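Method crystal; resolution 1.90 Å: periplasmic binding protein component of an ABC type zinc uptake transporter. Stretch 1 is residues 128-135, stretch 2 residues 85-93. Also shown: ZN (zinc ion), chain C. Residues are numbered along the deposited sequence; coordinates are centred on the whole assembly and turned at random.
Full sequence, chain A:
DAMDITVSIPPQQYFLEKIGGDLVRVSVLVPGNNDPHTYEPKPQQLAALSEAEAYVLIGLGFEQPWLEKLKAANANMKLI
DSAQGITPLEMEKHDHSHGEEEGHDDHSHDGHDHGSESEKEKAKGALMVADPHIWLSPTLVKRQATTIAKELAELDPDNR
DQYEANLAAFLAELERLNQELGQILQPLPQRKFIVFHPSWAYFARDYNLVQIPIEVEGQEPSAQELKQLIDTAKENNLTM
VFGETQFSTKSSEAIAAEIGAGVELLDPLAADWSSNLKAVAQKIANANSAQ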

# COMPACT_ATOMS: atom_id res chain seq x y z
N MET A 128 4.07 14.16 11.62
CA MET A 128 4.01 15.40 10.84
C MET A 128 3.86 15.17 9.32
O MET A 128 4.86 15.02 8.59
CB MET A 128 5.26 16.27 11.14
N VAL A 129 2.63 15.14 8.83
CA VAL A 129 2.44 14.93 7.41
C VAL A 129 1.28 14.02 7.05
O VAL A 129 0.52 13.55 7.89
N ALA A 130 1.18 13.76 5.75
CA ALA A 130 0.15 12.93 5.19
C ALA A 130 0.52 11.45 5.29
O ALA A 130 1.68 11.08 5.21
CB ALA A 130 -0.05 13.29 3.74
N ASP A 131 -0.49 10.61 5.47
CA ASP A 131 -0.26 9.15 5.54
C ASP A 131 -0.27 8.77 4.07
O ASP A 131 -1.25 8.97 3.37
CB ASP A 131 -1.44 8.48 6.23
CG ASP A 131 -1.21 6.98 6.42
OD1 ASP A 131 -0.59 6.34 5.54
OD2 ASP A 131 -1.69 6.47 7.44
N PRO A 132 0.82 8.18 3.60
CA PRO A 132 0.87 7.82 2.18
C PRO A 132 0.31 6.44 1.76
O PRO A 132 0.32 6.13 0.59
CB PRO A 132 2.37 7.90 1.89
CG PRO A 132 2.95 7.26 3.12
CD PRO A 132 2.09 7.83 4.28
N HIS A 133 -0.23 5.68 2.70
CA HIS A 133 -0.62 4.31 2.38
C HIS A 133 -1.94 4.19 1.65
O HIS A 133 -2.81 3.36 2.00
CB HIS A 133 -0.59 3.51 3.68
CG HIS A 133 0.75 3.50 4.36
ND1 HIS A 133 1.09 4.41 5.35
CD2 HIS A 133 1.82 2.68 4.22
CE1 HIS A 133 2.30 4.15 5.79
NE2 HIS A 133 2.77 3.10 5.13
N ILE A 134 -2.11 5.04 0.64
CA ILE A 134 -3.40 5.06 -0.06
C ILE A 134 -3.62 3.87 -1.01
O ILE A 134 -4.73 3.68 -1.51
CB ILE A 134 -3.54 6.39 -0.87
CG1 ILE A 134 -2.36 6.49 -1.89
CG2 ILE A 134 -3.54 7.58 0.13
CD1 ILE A 134 -2.06 5.37 -2.86
N TRP A 135 -2.59 3.06 -1.22
CA TRP A 135 -2.76 1.97 -2.19
C TRP A 135 -3.46 0.75 -1.61
O TRP A 135 -3.68 -0.24 -2.33
CB TRP A 135 -1.39 1.55 -2.79
CG TRP A 135 -0.47 0.88 -1.76
CD1 TRP A 135 -0.41 -0.45 -1.42
CD2 TRP A 135 0.52 1.55 -0.97
NE1 TRP A 135 0.58 -0.65 -0.47
CE2 TRP A 135 1.17 0.56 -0.18
CE3 TRP A 135 0.93 2.89 -0.86
CZ2 TRP A 135 2.21 0.87 0.70
CZ3 TRP A 135 1.96 3.21 0.01
CH2 TRP A 135 2.60 2.20 0.78
ZN ZN C . 4.54 1.96 5.30
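Stretch 2 85-93: GITPLEMEK

How do the two backbones run against each other? Both are largely extended where they meet, and they lie antiparallel: Met128 faces Lys93, with CA atoms 4.7 Å apart, and Ala130 faces Glu90 at a CA to CA distance of 4.4 Å. Only this second pair forms a beta bridge, and stretch 2 has no regular helix or strand. Beyond the bridge, stretch 1 turns into a 3-10 segment that includes Ile134 and Trp135.

What holds the bridge together? Two backbone hydrogen bonds flank it, Asp131 N to Leu89 O at 2.7 Å and Met91 N to Val129 O at 3.0 Å. Both carbonyl oxygens also receive CA-H contacts, Ala130 CA lying 3.5 Å from Leu89 O and Glu90 CA 3.2 Å from Val129 O. Farther along, Met128 N donates to Met91 O at 3.0 Å. There Glu92 and Lys93 have positive phi angles, so stretch 2 leaves the extended path, yet Met128 CA still lies 3.6 Å from Lys93 O. Val129 N is buried here without a partner.

Which side chains pack across the contact? Met91, though poorly ordered, has the largest covered area: its CE lies 3.6 Å from Pro132 CD, and its CG 3.7 Å from Asp131 CB. Ala130 CB rests 3.8 Å from Pro88 CB. Toward the start of stretch 2, Ile86 CG2 meets Ile134 CG2 more loosely, at 4.5 Å.

How does the contact relate to the zinc site? Asp131, tied through its backbone to Leu89, uses OD1 to accept hydrogen bonds from His133 ND1 at 2.6 Å and His133 N at 2.9 Å. The first of these bonds holds the imidazole through ND1, and its NE2 binds ZN at 2.1 Å, as befits a zinc-binding protein; the second ties the same oxygen to the His133 backbone.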

# COMPACT_ATOMS: atom_id res chain seq x y z
N GLY A 85 -5.94 14.85 -6.09
CA GLY A 85 -7.33 14.99 -5.71
C GLY A 85 -7.71 14.25 -4.46
O GLY A 85 -8.81 14.40 -3.97
N ILE A 86 -6.79 13.46 -3.89
CA ILE A 86 -7.14 12.69 -2.71
C ILE A 86 -6.88 13.41 -1.40
O ILE A 86 -5.78 13.94 -1.19
CB ILE A 86 -6.33 11.32 -2.72
CG1 ILE A 86 -6.84 10.45 -3.87
CG2 ILE A 86 -6.41 10.65 -1.36
CD1 ILE A 86 -6.25 10.80 -5.21
N THR A 87 -7.86 13.41 -0.49
CA THR A 87 -7.67 14.07 0.81
C THR A 87 -7.00 13.02 1.72
O THR A 87 -7.60 11.98 2.00
CB THR A 87 -9.02 14.51 1.44
OG1 THR A 87 -9.69 15.45 0.57
CG2 THR A 87 -8.76 15.14 2.78
N PRO A 88 -5.80 13.29 2.21
CA PRO A 88 -5.12 12.32 3.07
C PRO A 88 -5.47 12.36 4.53
O PRO A 88 -6.07 13.31 5.02
CB PRO A 88 -3.66 12.67 2.90
CG PRO A 88 -3.76 14.24 2.91
CD PRO A 88 -4.97 14.52 2.05
N LEU A 89 -5.06 11.30 5.22
CA LEU A 89 -5.20 11.22 6.65
C LEU A 89 -3.82 11.71 7.08
O LEU A 89 -2.87 11.64 6.32
CB LEU A 89 -5.32 9.77 7.12
CG LEU A 89 -6.66 9.10 6.93
CD1 LEU A 89 -6.46 7.59 7.19
CD2 LEU A 89 -7.68 9.74 7.88
N GLU A 90 -3.70 12.19 8.31
CA GLU A 90 -2.39 12.62 8.76
C GLU A 90 -1.80 11.59 9.72
O GLU A 90 -2.53 10.87 10.40
CB GLU A 90 -2.52 13.98 9.44
CG GLU A 90 -3.46 14.90 8.67
CD GLU A 90 -3.01 16.34 8.67
OE1 GLU A 90 -2.69 16.86 9.76
OE2 GLU A 90 -2.98 16.96 7.57
N MET A 91 -0.48 11.47 9.73
CA MET A 91 0.20 10.58 10.66
C MET A 91 0.73 11.53 11.71
O MET A 91 1.81 12.12 11.55
CB MET A 91 1.36 9.84 10.00
CG MET A 91 0.94 8.75 9.06
SD MET A 91 2.33 7.71 8.54
CE MET A 91 3.28 8.88 7.49
N GLU A 92 -0.05 11.71 12.78
CA GLU A 92 0.29 12.58 13.90
C GLU A 92 0.32 14.06 13.53
O GLU A 92 1.05 14.83 14.13
CB GLU A 92 1.65 12.17 14.51
N LYS A 93 -0.47 14.44 12.53
CA LYS A 93 -0.52 15.83 12.07
C LYS A 93 0.85 16.26 11.52
O LYS A 93 1.06 17.43 11.17
CB LYS A 93 -0.93 16.74 13.24
CG LYS A 93 -2.17 16.28 13.99
CD LYS A 93 -2.31 17.00 15.32
CE LYS A 93 -3.46 16.44 16.15
NZ LYS A 93 -3.56 17.08 17.49
O HOH W 1 4.38 0.22 3.83